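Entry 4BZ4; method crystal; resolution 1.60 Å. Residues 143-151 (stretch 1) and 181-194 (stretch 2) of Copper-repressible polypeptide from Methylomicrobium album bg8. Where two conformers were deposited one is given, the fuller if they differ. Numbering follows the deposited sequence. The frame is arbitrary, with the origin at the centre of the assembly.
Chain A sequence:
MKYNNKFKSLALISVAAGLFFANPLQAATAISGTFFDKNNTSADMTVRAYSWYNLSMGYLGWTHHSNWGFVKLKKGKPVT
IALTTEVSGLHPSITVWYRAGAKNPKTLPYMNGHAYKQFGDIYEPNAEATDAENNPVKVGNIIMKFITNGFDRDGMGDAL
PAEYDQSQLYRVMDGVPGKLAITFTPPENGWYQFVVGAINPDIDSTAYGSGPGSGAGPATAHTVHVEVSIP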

ATOM      1  N   ILE A 143       1.312   5.003  15.814  1.00 16.01           N
ATOM      2  CA  ILE A 143      -0.127   4.745  15.873  1.00 14.95           C
ATOM      3  C   ILE A 143      -0.627   4.945  14.413  1.00 14.32           C
ATOM      4  O   ILE A 143      -0.473   6.052  13.870  1.00 14.07           O
ATOM      5  N   MET A 144      -1.095   3.871  13.824  1.00 13.63           N
ATOM      6  CA  MET A 144      -1.617   3.894  12.425  1.00 13.02           C
ATOM      7  C   MET A 144      -3.083   3.425  12.432  1.00 13.55           C
ATOM      8  O   MET A 144      -3.341   2.243  12.662  1.00 13.31           O
ATOM      9  N   LYS A 145      -4.004   4.366  12.220  1.00 13.23           N
ATOM     10  CA  LYS A 145      -5.421   4.109  12.242  1.00 13.88           C
ATOM     11  C   LYS A 145      -5.811   3.831  10.806  1.00 13.58           C
ATOM     12  O   LYS A 145      -5.576   4.648   9.915  1.00 12.78           O
ATOM     13  N   PHE A 146      -6.365   2.669  10.576  1.00 12.28           N
ATOM     14  CA  PHE A 146      -6.816   2.281   9.228  1.00 11.60           C
ATOM     15  C   PHE A 146      -7.835   3.196   8.680  1.00 12.46           C
ATOM     16  O   PHE A 146      -8.787   3.536   9.378  1.00 11.25           O
ATOM     17  N   ILE A 147      -7.637   3.630   7.448  1.00 10.67           N
ATOM     18  CA  ILE A 147      -8.561   4.544   6.736  1.00 10.45           C
ATOM     19  C   ILE A 147      -9.312   3.823   5.645  1.00 10.84           C
ATOM     20  O   ILE A 147     -10.525   3.744   5.660  1.00 11.15           O
ATOM     21  N   THR A 148      -8.589   3.178   4.708  1.00 10.41           N
ATOM     22  CA  THR A 148      -9.220   2.500   3.608  1.00  9.71           C
ATOM     23  C   THR A 148      -8.188   1.635   2.889  1.00  8.83           C
ATOM     24  O   THR A 148      -6.942   1.755   3.148  1.00 10.26           O
ATOM     25  N   ASN A 149      -8.625   0.801   1.985  1.00  8.51           N
ATOM     26  CA  ASN A 149      -7.710   0.087   1.114  1.00  8.45           C
ATOM     27  C   ASN A 149      -8.420  -0.203  -0.184  1.00  8.56           C
ATOM     28  O   ASN A 149      -9.615   0.090  -0.336  1.00  8.83           O
ATOM     29  N   GLY A 150      -7.719  -0.811  -1.137  1.00  7.88           N
ATOM     30  CA  GLY A 150      -8.328  -1.301  -2.334  1.00  8.21           C
ATOM     31  C   GLY A 150      -7.345  -2.052  -3.159  1.00  8.28           C
ATOM     32  O   GLY A 150      -6.115  -1.846  -3.017  1.00  9.09           O
ATOM     33  N   PHE A 151      -7.833  -2.970  -3.962  1.00  8.45           N
ATOM     34  CA  PHE A 151      -7.031  -3.549  -5.069  1.00  8.42           C
ATOM     35  C   PHE A 151      -7.826  -3.688  -6.328  1.00  9.06           C
ATOM     36  O   PHE A 151      -9.054  -3.820  -6.323  1.00  9.71           O
ATOM     37  N   ALA A 181      -8.612   3.259  -8.112  1.00 12.08           N
ATOM     38  CA  ALA A 181      -8.744   4.487  -7.357  1.00 11.83           C
ATOM     39  C   ALA A 181      -9.343   4.179  -5.996  1.00 12.98           C
ATOM     40  O   ALA A 181     -10.246   3.334  -5.915  1.00 12.03           O
ATOM     41  N   ILE A 182      -8.836   4.880  -4.985  1.00 12.65           N
ATOM     42  CA  ILE A 182      -9.430   4.865  -3.641  1.00 13.15           C
ATOM     43  C   ILE A 182      -9.807   6.284  -3.252  1.00 12.15           C
ATOM     44  O   ILE A 182      -9.293   7.255  -3.768  1.00 11.14           O
ATOM     45  N   THR A 183     -10.726   6.403  -2.281  1.00 13.77           N
ATOM     46  CA  THR A 183     -11.082   7.726  -1.795  1.00 13.86           C
ATOM     47  C   THR A 183     -11.261   7.647  -0.312  1.00 13.36           C
ATOM     48  O   THR A 183     -11.508   6.564   0.290  1.00 15.80           O
ATOM     49  N   PHE A 184     -11.115   8.806   0.313  1.00 13.82           N
ATOM     50  CA  PHE A 184     -11.332   8.889   1.752  1.00 14.39           C
ATOM     51  C   PHE A 184     -11.422  10.349   2.133  1.00 12.88           C
ATOM     52  O   PHE A 184     -10.991  11.169   1.345  1.00 14.91           O
ATOM     53  N   THR A 185     -12.059  10.633   3.249  1.00 13.28           N
ATOM     54  CA  THR A 185     -12.059  11.979   3.801  1.00 14.80           C
ATOM     55  C   THR A 185     -11.261  11.954   5.098  1.00 14.03           C
ATOM     56  O   THR A 185     -11.676  11.352   6.047  1.00 18.31           O
ATOM     57  N   PRO A 186     -10.096  12.565   5.099  1.00 14.44           N
ATOM     58  CA  PRO A 186      -9.290  12.635   6.340  1.00 13.76           C
ATOM     59  C   PRO A 186     -10.100  12.964   7.602  1.00 15.71           C
ATOM     60  O   PRO A 186     -10.755  14.028   7.645  1.00 14.29           O
ATOM     61  N   PRO A 187     -10.064  12.083   8.600  1.00 14.64           N
ATOM     62  CA  PRO A 187     -10.871  12.353   9.786  1.00 17.50           C
ATOM     63  C   PRO A 187     -10.192  13.374  10.680  1.00 18.67           C
ATOM     64  O   PRO A 187     -10.863  13.975  11.481  1.00 19.57           O
ATOM     65  N   GLU A 188      -8.886  13.531  10.497  1.00 18.11           N
ATOM     66  CA  GLU A 188      -8.051  14.397  11.336  1.00 20.55           C
ATOM     67  C   GLU A 188      -7.026  15.108  10.498  1.00 18.03           C
ATOM     68  O   GLU A 188      -6.570  14.603   9.480  1.00 15.28           O
ATOM     69  N   ASN A 189      -6.661  16.328  10.854  1.00 18.66           N
ATOM     70  CA  ASN A 189      -5.492  16.882  10.184  1.00 17.77           C
ATOM     71  C   ASN A 189      -4.251  16.079  10.489  1.00 16.57           C
ATOM     72  O   ASN A 189      -4.042  15.640  11.641  1.00 19.95           O
ATOM     73  N   GLY A 190      -3.385  15.954   9.515  1.00 14.76           N
ATOM     74  CA  GLY A 190      -2.068  15.423   9.730  1.00 16.07           C
ATOM     75  C   GLY A 190      -1.583  14.487   8.647  1.00 16.66           C
ATOM     76  O   GLY A 190      -2.063  14.535   7.519  1.00 15.43           O
ATOM     77  N   TRP A 191      -0.657  13.587   9.018  1.00 14.62           N
ATOM     78  CA  TRP A 191       0.040  12.735   8.072  1.00 14.65           C
ATOM     79  C   TRP A 191      -0.647  11.395   7.807  1.00 14.03           C
ATOM     80  O   TRP A 191      -1.055  10.698   8.718  1.00 15.62           O
ATOM     81  N   TYR A 192      -0.849  11.146   6.528  1.00 13.56           N
ATOM     82  CA  TYR A 192      -1.412   9.910   6.028  1.00 13.24           C
ATOM     83  C   TYR A 192      -0.316   9.110   5.415  1.00 12.44           C
ATOM     84  O   TYR A 192       0.438   9.616   4.603  1.00 14.72           O
ATOM     85  N   GLN A 193      -0.212   7.848   5.856  1.00 11.11           N
ATOM     86  CA  GLN A 193       0.872   6.942   5.529  1.00 11.52           C
ATOM     87  C   GLN A 193       0.208   5.820   4.772  1.00 11.02           C
ATOM     88  O   GLN A 193      -0.694   5.160   5.293  1.00 12.19           O
ATOM     89  N   PHE A 194       0.673   5.606   3.552  1.00 10.86           N
ATOM     90  CA  PHE A 194       0.073   4.587   2.718  1.00 11.90           C
ATOM     91  C   PHE A 194       1.087   3.683   2.074  1.00 11.73           C
ATOM     92  O   PHE A 194       2.239   4.078   1.803  1.00 13.34           O
TER

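I147 forms the apolar centre: its CA-to-CB bond points toward stretch 2, and with 84 Å² covered it loses more surface to that stretch than any other residue here. With chi1 and chi2 both m, its carbons reach three partners: CG2 lies 3.5 Å from F184 CB, CD1 3.8 Å from P187 CD, and CG1 3.9 Å from Y192 CE2, meeting the tyrosine ring at its edge.

Next along the strand, T148 (chi1 t) also points toward stretch 2. Its CG2 packs 3.9 Å from I182 CD1 and 4.2 Å from F184 CD1, an oblique approach to that ring, while its OG1 hydrogen-bonds water 1 at 2.7 Å. The same water accepts from T183 N at 3.2 Å, so it bridges the two strands, which run antiparallel at 169°.

At G150, I182 (chi1 p, chi2 off-well at 93°) places CG2 4.0 Å from G150 N; an ideal CB on the glycine would sit 2.9 Å from that CG2, a clash. Toward the other end, M144 (m, t, p) brings CE within 3.7 Å of Q193 CD.

The polar edge is a salt bridge: K145, m then fully extended, donates from NZ to E188 OE2 at 2.9 Å. Within stretch 2, Y192 OH donates to E188 O at 2.7 Å, tying the tyrosine to the loop.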

ATOM      1  CB  ILE A 143      -0.876   5.688  16.853  1.00 17.88           C
ATOM      2  CG1 ILE A 143      -0.278   5.574  18.280  1.00 20.38           C
ATOM      3  CG2 ILE A 143      -2.378   5.499  16.727  1.00 19.59           C
ATOM      4  CD1 ILE A 143      -0.800   6.641  19.252  1.00 23.16           C
ATOM      5  CB  MET A 144      -0.697   3.068  11.532  1.00 12.93           C
ATOM      6  CG  MET A 144       0.699   3.721  11.431  1.00 13.61           C
ATOM      7  SD  MET A 144       1.888   2.627  10.645  1.00 14.91           S
ATOM      8  CE  MET A 144       1.144   2.503   8.986  1.00 13.92           C
ATOM      9  CB  LYS A 145      -6.201   5.335  12.717  1.00 16.54           C
ATOM     10  CG  LYS A 145      -5.787   5.870  14.075  1.00 22.80           C
ATOM     11  CD  LYS A 145      -6.678   7.018  14.485  1.00 23.30           C
ATOM     12  CE  LYS A 145      -6.220   7.718  15.769  1.00 26.77           C
ATOM     13  NZ  LYS A 145      -7.191   8.819  16.037  1.00 29.92           N
ATOM     14  CB  PHE A 146      -7.348   0.870   9.266  1.00 12.09           C
ATOM     15  CG  PHE A 146      -7.890   0.397   7.952  1.00 11.04           C
ATOM     16  CD1 PHE A 146      -7.018  -0.054   6.981  1.00 12.85           C
ATOM     17  CD2 PHE A 146      -9.226   0.534   7.632  1.00 11.21           C
ATOM     18  CE1 PHE A 146      -7.471  -0.510   5.792  1.00 10.80           C
ATOM     19  CE2 PHE A 146      -9.701   0.125   6.400  1.00 11.43           C
ATOM     20  CZ  PHE A 146      -8.830  -0.384   5.450  1.00 10.71           C
ATOM     21  CB  ILE A 147      -7.842   5.810   6.198  1.00 11.66           C
ATOM     22  CG1 ILE A 147      -7.249   6.631   7.349  1.00 11.76           C
ATOM     23  CG2 ILE A 147      -8.733   6.600   5.273  1.00 12.38           C
ATOM     24  CD1 ILE A 147      -8.233   7.173   8.348  1.00 12.14           C
ATOM     25  CB  THR A 148      -9.875   3.499   2.606  1.00 10.47           C
ATOM     26  OG1 THR A 148     -10.788   2.777   1.744  1.00 10.35           O
ATOM     27  CG2 THR A 148      -8.899   4.219   1.782  1.00  9.99           C
ATOM     28  CB  ASN A 149      -7.067  -1.154   1.799  1.00  9.26           C
ATOM     29  CG  ASN A 149      -8.002  -2.336   1.948  1.00  9.80           C
ATOM     30  OD1 ASN A 149      -8.965  -2.503   1.155  1.00 10.49           O
ATOM     31  ND2 ASN A 149      -7.740  -3.169   2.869  1.00 10.81           N
ATOM     32  CB  PHE A 151      -6.380  -4.870  -4.679  1.00  9.19           C
ATOM     33  CG  PHE A 151      -7.279  -6.061  -4.588  1.00  8.99           C
ATOM     34  CD1 PHE A 151      -7.531  -6.880  -5.661  1.00  9.51           C
ATOM     35  CD2 PHE A 151      -7.851  -6.405  -3.364  1.00  9.22           C
ATOM     36  CE1 PHE A 151      -8.321  -8.005  -5.559  1.00  9.36           C
ATOM     37  CE2 PHE A 151      -8.623  -7.546  -3.265  1.00  9.81           C
ATOM     38  CZ  PHE A 151      -8.856  -8.352  -4.358  1.00  9.42           C
ATOM     39  CB  ALA A 181      -9.686   5.467  -8.105  1.00 14.83           C
ATOM     40  CB  ILE A 182      -8.558   4.161  -2.584  1.00 15.11           C
ATOM     41  CG1 ILE A 182      -7.191   4.843  -2.383  1.00 16.68           C
ATOM     42  CG2 ILE A 182      -8.386   2.694  -2.931  1.00 15.12           C
ATOM     43  CD1 ILE A 182      -7.171   5.845  -1.285  1.00 17.38           C
ATOM     44  CB  THR A 183     -12.391   8.268  -2.361  1.00 14.25           C
ATOM     45  OG1 THR A 183     -13.440   7.404  -1.929  1.00 14.72           O
ATOM     46  CG2 THR A 183     -12.334   8.355  -3.867  1.00 14.78           C
ATOM     47  CB  PHE A 184     -10.253   8.198   2.550  1.00 13.92           C
ATOM     48  CG  PHE A 184      -8.876   8.737   2.348  1.00 14.52           C
ATOM     49  CD1 PHE A 184      -8.128   8.330   1.292  1.00 12.68           C
ATOM     50  CD2 PHE A 184      -8.282   9.594   3.270  1.00 14.62           C
ATOM     51  CE1 PHE A 184      -6.861   8.822   1.083  1.00 13.74           C
ATOM     52  CE2 PHE A 184      -6.990  10.047   3.071  1.00 13.37           C
ATOM     53  CZ  PHE A 184      -6.287   9.671   1.964  1.00 13.37           C
ATOM     54  CB  THR A 185     -13.476  12.434   4.048  1.00 17.14           C
ATOM     55  OG1 THR A 185     -14.137  12.458   2.765  1.00 18.19           O
ATOM     56  CG2 THR A 185     -13.514  13.816   4.665  1.00 19.05           C
ATOM     57  CB  PRO A 186      -8.272  13.729   6.002  1.00 13.97           C
ATOM     58  CG  PRO A 186      -8.093  13.573   4.543  1.00 15.90           C
ATOM     59  CD  PRO A 186      -9.493  13.376   4.031  1.00 14.96           C
ATOM     60  CB  PRO A 187     -10.975  10.994  10.475  1.00 19.13           C
ATOM     61  CG  PRO A 187      -9.847  10.217   9.954  1.00 20.01           C
ATOM     62  CD  PRO A 187      -9.746  10.654   8.515  1.00 16.57           C
ATOM     63  CB  GLU A 188      -7.361  13.538  12.376  0.65 22.42           C
ATOM     64  CG  GLU A 188      -8.346  13.133  13.458  0.65 27.55           C
ATOM     65  CD  GLU A 188      -7.739  12.175  14.426  0.65 32.79           C
ATOM     66  OE1 GLU A 188      -6.853  12.639  15.161  0.65 38.14           O
ATOM     67  OE2 GLU A 188      -8.122  10.976  14.423  0.65 37.62           O
ATOM     68  CB  ASN A 189      -5.174  18.302  10.661  1.00 18.94           C
ATOM     69  CG  ASN A 189      -6.262  19.310  10.380  1.00 21.30           C
ATOM     70  OD1 ASN A 189      -6.853  19.361   9.320  1.00 23.34           O
ATOM     71  ND2 ASN A 189      -6.452  20.201  11.321  1.00 25.08           N
ATOM     72  CB  TRP A 191       1.442  12.389   8.586  1.00 15.97           C
ATOM     73  CG  TRP A 191       2.340  13.550   8.437  1.00 16.13           C
ATOM     74  CD1 TRP A 191       2.714  14.444   9.423  1.00 19.55           C
ATOM     75  CD2 TRP A 191       2.960  13.950   7.264  1.00 17.43           C
ATOM     76  NE1 TRP A 191       3.539  15.411   8.879  1.00 19.68           N
ATOM     77  CE2 TRP A 191       3.724  15.122   7.558  1.00 16.52           C
ATOM     78  CE3 TRP A 191       2.969  13.454   5.968  1.00 18.28           C
ATOM     79  CZ2 TRP A 191       4.486  15.768   6.581  1.00 17.88           C
ATOM     80  CZ3 TRP A 191       3.762  14.117   4.978  1.00 18.37           C
ATOM     81  CH2 TRP A 191       4.478  15.263   5.305  1.00 19.30           C
ATOM     82  CB  TYR A 192      -2.646  10.170   5.095  1.00 11.72           C
ATOM     83  CG  TYR A 192      -3.778  10.687   5.920  1.00 12.28           C
ATOM     84  CD1 TYR A 192      -3.803  12.012   6.390  1.00 10.80           C
ATOM     85  CD2 TYR A 192      -4.801   9.817   6.364  1.00 11.25           C
ATOM     86  CE1 TYR A 192      -4.807  12.478   7.197  1.00 11.16           C
ATOM     87  CE2 TYR A 192      -5.820  10.300   7.141  1.00 11.33           C
ATOM     88  CZ  TYR A 192      -5.789  11.617   7.604  1.00 11.06           C
ATOM     89  OH  TYR A 192      -6.765  12.074   8.492  1.00 12.85           O
ATOM     90  CB  GLN A 193       1.596   6.383   6.787  1.00 12.28           C
ATOM     91  CG  GLN A 193       2.663   5.359   6.534  1.00 12.02           C
ATOM     92  CD  GLN A 193       3.485   5.063   7.785  1.00 12.70           C
ATOM     93  OE1 GLN A 193       3.337   5.787   8.784  1.00 15.13           O
ATOM     94  NE2 GLN A 193       4.312   4.076   7.736  1.00 13.98           N
ATOM     95  CB  PHE A 194      -0.905   5.163   1.695  1.00 11.73           C
ATOM     96  CG  PHE A 194      -0.307   6.092   0.673  1.00 11.40           C
ATOM     97  CD1 PHE A 194      -0.262   7.486   0.881  1.00 11.46           C
ATOM     98  CD2 PHE A 194       0.116   5.602  -0.544  1.00 10.88           C
ATOM     99  CE1 PHE A 194       0.244   8.369  -0.084  1.00 11.39           C
ATOM    100  CE2 PHE A 194       0.629   6.490  -1.528  1.00 12.44           C
ATOM    101  CZ  PHE A 194       0.665   7.872  -1.300  1.00 10.65           C
TER
HETATM  102  O   HOH W   1     -11.368   3.634  -0.790  1.00 12.64           O